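Local coordinates for protein inositol 2-dehydrogenase/D-chiro-inositol 3-dehydrogenase (Lactobacillus casei, PDB 4MIY) that catalyses the NAD-dependent oxidation of myo-inositol and D-chiro-inositol to their keto forms, 2-keto-myo-inositol and 1-keto-D-chiro-inositol, at residues Val70-Phe75 / Ile93-Pro98; Tyr189-Ile194 / Gln324-Ile329. All coordinates share one frame; numbering follows the deposited sequence.

Contact 1: residues Val70-Phe75 / Ile93-Pro98; sequences VFVVSF and IFTEKP. With NAD (nicotinamide-adenine-dinucleotide), chain E.
Phe94 O takes the N-H of Val72 at 2.8 Å and, on the same atom, the CA-H of Phe71, with Phe71 CA 3.2 Å away. Two more backbone bonds flank it: Phe94 N gives its hydrogen to Val70 O, and Glu96 N, just past the paired residues, to Val72 O. Phe94 thus bonds through its N-H to Val70 and through its O to Val72, the alternation of a parallel pair, and strands 70-72 and 93-95 run with an 18° twist. On one side of the sheet Phe71 and Phe94 meet. CG of Phe94 stands anti to its backbone N (chi1 -174°), which places the ring beside Phe71. Phe94 CB sits over the centre of the Phe71 ring, 3.8 Å from the ring centroid, and CD1 of Phe94 reaches CD2 of Phe71 at 3.5 Å. The ring planes are 27° from parallel and barely overlap. Phe289 and His17 meet the Phe94 ring edge-to-face. On the other side Val70 and Ile93 lie side by side, and Val72 CB packs on Thr95 OG1; helix 79-86 covers Val72, Ile93 and Thr95 through His79, Thr82 and Ala86. That helix links the two strands in a right-handed beta-alpha-beta crossover of the NAD-binding Rossmann fold, whose strand ends carry the dinucleotide. Beyond Val72 the chain passes along NAD: C8A of the adenine lies over the face of the Phe75 ring, and Ser74 CB rests against the same base. Val73 CG1 touches both ribose O4D of NAD and Glu96 CG, at 3.9 Å each. The Glu96 chain bends beyond CB, bringing OE1 beside the nicotinamide amide, while OE2 bonds to His17. Lys97 O accepts a hydrogen bond from NAD O3D at 3.0 Å, just before the cis peptide bond that leads into Pro98.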
# COMPACT_ATOMS: atom_id res chain seq x y z
N VAL A 70 -28.04 -3.42 33.60
CA VAL A 70 -27.78 -2.01 33.69
C VAL A 70 -26.51 -1.59 32.95
O VAL A 70 -25.55 -2.29 32.96
CB VAL A 70 -27.76 -1.51 35.16
CG1 VAL A 70 -29.10 -1.76 35.79
CG2 VAL A 70 -26.71 -2.17 35.95
N PHE A 71 -26.59 -0.45 32.30
CA PHE A 71 -25.43 0.19 31.70
C PHE A 71 -25.02 1.37 32.56
O PHE A 71 -25.82 2.21 32.82
CB PHE A 71 -25.74 0.66 30.29
CG PHE A 71 -25.63 -0.41 29.25
CD1 PHE A 71 -26.40 -1.52 29.31
CD2 PHE A 71 -24.76 -0.29 28.22
CE1 PHE A 71 -26.30 -2.47 28.36
CE2 PHE A 71 -24.65 -1.25 27.32
CZ PHE A 71 -25.43 -2.33 27.38
N VAL A 72 -23.79 1.39 33.02
CA VAL A 72 -23.31 2.49 33.84
C VAL A 72 -22.44 3.39 33.01
O VAL A 72 -21.36 3.02 32.63
CB VAL A 72 -22.52 2.02 35.00
CG1 VAL A 72 -22.19 3.17 35.90
CG2 VAL A 72 -23.20 0.90 35.74
N VAL A 73 -22.95 4.55 32.72
CA VAL A 73 -22.33 5.48 31.79
C VAL A 73 -22.24 6.90 32.34
O VAL A 73 -22.35 7.84 31.62
CB VAL A 73 -23.06 5.48 30.43
CG1 VAL A 73 -22.09 5.84 29.31
CG2 VAL A 73 -23.68 4.12 30.13
N SER A 74 -22.04 7.00 33.63
CA SER A 74 -21.96 8.26 34.35
C SER A 74 -20.51 8.73 34.34
O SER A 74 -19.70 8.16 33.66
CB SER A 74 -22.47 8.04 35.76
OG SER A 74 -21.82 7.00 36.41
N PHE A 75 -20.18 9.78 35.08
CA PHE A 75 -18.80 10.19 35.20
C PHE A 75 -17.98 9.04 35.71
O PHE A 75 -18.46 8.24 36.46
CB PHE A 75 -18.60 11.36 36.19
CG PHE A 75 -19.36 12.63 35.87
CD1 PHE A 75 -19.66 13.02 34.60
CD2 PHE A 75 -19.76 13.47 36.92
CE1 PHE A 75 -20.32 14.15 34.36
CE2 PHE A 75 -20.42 14.60 36.67
CZ PHE A 75 -20.70 14.96 35.40
N ILE A 93 -24.28 -6.28 34.54
CA ILE A 93 -23.73 -4.94 34.61
C ILE A 93 -22.69 -4.72 33.48
O ILE A 93 -21.70 -5.41 33.39
CB ILE A 93 -23.01 -4.75 35.94
CG1 ILE A 93 -23.96 -4.96 37.11
CG2 ILE A 93 -22.38 -3.39 36.01
CD1 ILE A 93 -23.24 -5.31 38.36
N PHE A 94 -23.01 -3.74 32.64
CA PHE A 94 -22.08 -3.18 31.67
C PHE A 94 -21.68 -1.81 32.16
O PHE A 94 -22.47 -0.93 32.20
CB PHE A 94 -22.72 -3.08 30.29
CG PHE A 94 -21.77 -2.64 29.20
CD1 PHE A 94 -21.54 -1.31 28.98
CD2 PHE A 94 -21.11 -3.55 28.43
CE1 PHE A 94 -20.68 -0.91 28.01
CE2 PHE A 94 -20.24 -3.15 27.46
CZ PHE A 94 -20.03 -1.84 27.26
N THR A 95 -20.44 -1.68 32.55
CA THR A 95 -19.92 -0.38 32.91
C THR A 95 -18.94 0.10 31.87
O THR A 95 -18.10 -0.63 31.43
CB THR A 95 -19.29 -0.37 34.32
OG1 THR A 95 -18.90 0.95 34.65
CG2 THR A 95 -18.14 -1.24 34.40
N GLU A 96 -19.11 1.33 31.46
CA GLU A 96 -18.05 1.96 30.71
C GLU A 96 -16.76 2.00 31.52
O GLU A 96 -16.78 1.91 32.72
CB GLU A 96 -18.45 3.34 30.22
CG GLU A 96 -19.11 3.35 28.85
CD GLU A 96 -18.22 2.74 27.76
OE1 GLU A 96 -17.02 2.69 27.95
OE2 GLU A 96 -18.75 2.34 26.76
N LYS A 97 -15.65 2.14 30.82
CA LYS A 97 -14.40 2.44 31.44
C LYS A 97 -14.49 3.78 32.14
O LYS A 97 -15.20 4.62 31.69
CB LYS A 97 -13.29 2.52 30.40
CG LYS A 97 -13.72 3.25 29.19
CD LYS A 97 -12.81 4.32 28.75
CE LYS A 97 -12.48 5.28 29.82
NZ LYS A 97 -12.23 6.60 29.21
N PRO A 98 -13.78 3.93 33.26
CA PRO A 98 -13.04 2.90 33.98
C PRO A 98 -13.96 2.09 34.90
O PRO A 98 -15.05 2.51 35.15
CB PRO A 98 -12.09 3.73 34.83
CG PRO A 98 -12.86 4.87 35.10
CD PRO A 98 -13.63 5.21 33.93
PA NAD E . -20.86 13.02 29.87
O1A NAD E . -20.38 13.98 30.84
O2A NAD E . -21.42 13.42 28.66
O5B NAD E . -22.10 12.20 30.43
C5B NAD E . -22.15 11.64 31.68
C4B NAD E . -23.58 11.72 32.21
O4B NAD E . -23.56 11.17 33.50
C3B NAD E . -24.08 13.13 32.49
O3B NAD E . -25.33 13.29 31.96
C2B NAD E . -24.08 13.27 33.99
O2B NAD E . -25.07 14.15 34.47
C1B NAD E . -24.39 11.89 34.42
N9A NAD E . -23.96 11.54 35.76
C8A NAD E . -22.87 11.89 36.38
N7A NAD E . -22.77 11.32 37.57
C5A NAD E . -23.83 10.55 37.72
C6A NAD E . -24.40 9.68 38.73
N6A NAD E . -23.81 9.43 39.87
N1A NAD E . -25.52 9.07 38.43
C2A NAD E . -26.16 9.25 37.33
N3A NAD E . -25.73 10.06 36.38
C4A NAD E . -24.59 10.71 36.53
O3 NAD E . -19.67 12.00 29.74
PN NAD E . -19.53 10.77 28.67
O1N NAD E . -18.65 11.20 27.59
O2N NAD E . -20.81 10.43 28.16
O5D NAD E . -18.74 9.69 29.40
C5D NAD E . -19.42 8.83 30.28
C4D NAD E . -18.61 7.62 30.60
O4D NAD E . -18.39 6.94 29.37
C3D NAD E . -17.28 7.99 31.17
O3D NAD E . -16.93 7.01 32.10
C2D NAD E . -16.41 7.93 29.92
O2D NAD E . -15.12 7.65 30.34
C1D NAD E . -17.01 6.77 29.19
N1N NAD E . -16.67 6.77 27.76
C2N NAD E . -16.06 5.72 27.23
C3N NAD E . -15.67 5.67 25.90
C7N NAD E . -15.00 4.44 25.33
O7N NAD E . -15.13 3.37 25.82
N7N NAD E . -14.33 4.63 24.27
C4N NAD E . -15.98 6.76 25.10
C5N NAD E . -16.62 7.82 25.70
C6N NAD E . -16.94 7.80 27.03

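Contact 2: residues Tyr189-Ile194 / Gln324-Ile329; sequences YTSIQI and QETVLI
Ile192 and Val327 form a hydrogen-bonded antiparallel pair: Val327 N donates to Ile192 O at 2.9 Å, and Ile192 N donates to Val327 O at 3.0 Å. Ile329 N bonds to Thr190 O, also at 2.9 Å, but approaches from above the carbonyl plane, 66° out of it. At the other end the fully extended side chain of Gln193 (chi1 -178°, chi2 -179°) reaches across Thr326, so that its NE2 donates to Gln324 O at 3.1 Å, with that oxygen nearly in the amide plane. Thr326 OG1 lies close to the same amide, 3.3 Å from Gln193 CD. Gln324, with positive phi, is the turning point after helix 304-323; its CA-H faces Ile194 O, a buried oxygen that has no hydrogen-bond partner in the model. Ile329 is the residue most covered by the other segment: its CD1 touches Tyr189 CB and Ile192 CG2, each at 4.0 Å, while CG2 lies against Tyr189 O. On the face away from Ile192 and Val327, Ser191 CB packs on Leu328 CD2 and on Thr326 CG2, and Ser191 OG bonds to Thr217. Strand 327-328 is thereby added at the border of the mixed sheet of the C-terminal alpha/beta domain, with strand 212-218 on the far flank of 189-195. Helix 304-323 covers the Ile192 and Val327 face through Ala316, and helix 168-185 packs on Tyr189 and Ile194.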
# COMPACT_ATOMS: atom_id res chain seq x y z
N TYR A 189 1.78 -7.28 32.92
CA TYR A 189 2.70 -6.17 33.05
C TYR A 189 3.58 -6.26 34.29
O TYR A 189 3.16 -6.68 35.32
CB TYR A 189 1.96 -4.84 33.09
CG TYR A 189 1.06 -4.55 31.90
CD1 TYR A 189 1.45 -4.84 30.62
CD2 TYR A 189 -0.17 -3.98 32.07
CE1 TYR A 189 0.65 -4.60 29.57
CE2 TYR A 189 -0.96 -3.72 31.02
CZ TYR A 189 -0.54 -4.03 29.75
OH TYR A 189 -1.36 -3.79 28.69
N THR A 190 4.83 -5.84 34.13
CA THR A 190 5.77 -5.75 35.21
C THR A 190 6.24 -4.33 35.49
O THR A 190 6.79 -4.09 36.52
CB THR A 190 6.95 -6.63 34.99
OG1 THR A 190 7.56 -6.34 33.74
CG2 THR A 190 6.53 -8.09 34.99
N SER A 191 6.01 -3.42 34.57
CA SER A 191 6.41 -2.02 34.73
C SER A 191 5.83 -1.09 33.66
O SER A 191 5.45 -1.54 32.62
CB SER A 191 7.92 -1.83 34.76
OG SER A 191 8.52 -1.88 33.49
N ILE A 192 5.76 0.19 33.99
CA ILE A 192 5.39 1.24 33.07
C ILE A 192 6.23 2.50 33.30
O ILE A 192 6.53 2.82 34.41
CB ILE A 192 3.88 1.56 33.09
CG1 ILE A 192 3.47 2.44 31.92
CG2 ILE A 192 3.48 2.16 34.40
CD1 ILE A 192 2.01 2.42 31.69
N GLN A 193 6.65 3.14 32.22
CA GLN A 193 7.41 4.38 32.25
C GLN A 193 6.88 5.35 31.22
O GLN A 193 6.72 4.99 30.08
CB GLN A 193 8.89 4.13 32.02
CG GLN A 193 9.74 5.37 32.10
CD GLN A 193 11.22 5.15 31.86
OE1 GLN A 193 11.63 4.27 31.17
NE2 GLN A 193 12.02 5.98 32.47
N ILE A 194 6.54 6.55 31.66
CA ILE A 194 6.11 7.63 30.81
C ILE A 194 7.22 8.65 30.67
O ILE A 194 7.71 9.13 31.63
CB ILE A 194 4.95 8.35 31.44
CG1 ILE A 194 3.85 7.35 31.76
CG2 ILE A 194 4.45 9.38 30.52
CD1 ILE A 194 3.16 6.79 30.56
N GLN A 324 8.89 10.99 35.36
CA GLN A 324 9.38 10.19 34.26
C GLN A 324 10.20 8.96 34.65
O GLN A 324 10.96 8.48 33.88
CB GLN A 324 10.13 11.05 33.24
CG GLN A 324 9.30 12.15 32.66
CD GLN A 324 10.04 12.95 31.65
OE1 GLN A 324 10.33 12.50 30.58
NE2 GLN A 324 10.36 14.17 32.02
N GLU A 325 9.99 8.46 35.86
CA GLU A 325 10.65 7.24 36.29
C GLU A 325 9.81 6.00 36.10
O GLU A 325 8.63 6.08 36.07
CB GLU A 325 11.03 7.32 37.77
CG GLU A 325 11.81 8.52 38.15
CD GLU A 325 13.18 8.55 37.68
OE1 GLU A 325 13.76 7.52 37.39
OE2 GLU A 325 13.71 9.65 37.58
N THR A 326 10.47 4.88 35.98
CA THR A 326 9.82 3.61 35.81
C THR A 326 9.13 3.20 37.09
O THR A 326 9.73 3.26 38.13
CB THR A 326 10.81 2.55 35.42
OG1 THR A 326 11.44 2.90 34.20
CG2 THR A 326 10.17 1.24 35.29
N VAL A 327 7.87 2.83 36.99
CA VAL A 327 7.11 2.31 38.10
C VAL A 327 6.78 0.82 37.93
O VAL A 327 6.26 0.42 36.94
CB VAL A 327 5.84 3.11 38.28
CG1 VAL A 327 5.03 2.56 39.41
CG2 VAL A 327 6.14 4.53 38.50
N LEU A 328 7.08 0.01 38.94
CA LEU A 328 6.81 -1.40 38.86
C LEU A 328 5.36 -1.73 39.03
O LEU A 328 4.65 -1.04 39.68
CB LEU A 328 7.64 -2.16 39.86
CG LEU A 328 9.14 -2.06 39.72
CD1 LEU A 328 9.77 -2.99 40.68
CD2 LEU A 328 9.63 -2.37 38.38
N ILE A 329 4.97 -2.81 38.39
CA ILE A 329 3.62 -3.34 38.44
C ILE A 329 3.66 -4.83 38.78
O ILE A 329 4.38 -5.59 38.21
CB ILE A 329 2.92 -3.21 37.07
CG1 ILE A 329 2.67 -1.76 36.73
CG2 ILE A 329 1.61 -3.93 37.08
CD1 ILE A 329 2.35 -1.57 35.29

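The two contacts join strands in different sheets of one chain. Contact 1 is a parallel pair inside the Rossmann sheet, buried, and its strand ends line the NAD pocket through Val73, Ser74, Phe75, Glu96 and Lys97. Contact 2 is an antiparallel pair at the border of the sheet in the C-terminal domain, partly buried, and none of its residues touches contact 1. Their centres lie 28 Å apart and their nearest atoms about 14 Å apart. Along the chain they are in series: contact 1 is complete before 189-194 begins. Contact 1 closes a short crossover, whereas contact 2 brings together segments separated by 129 residues.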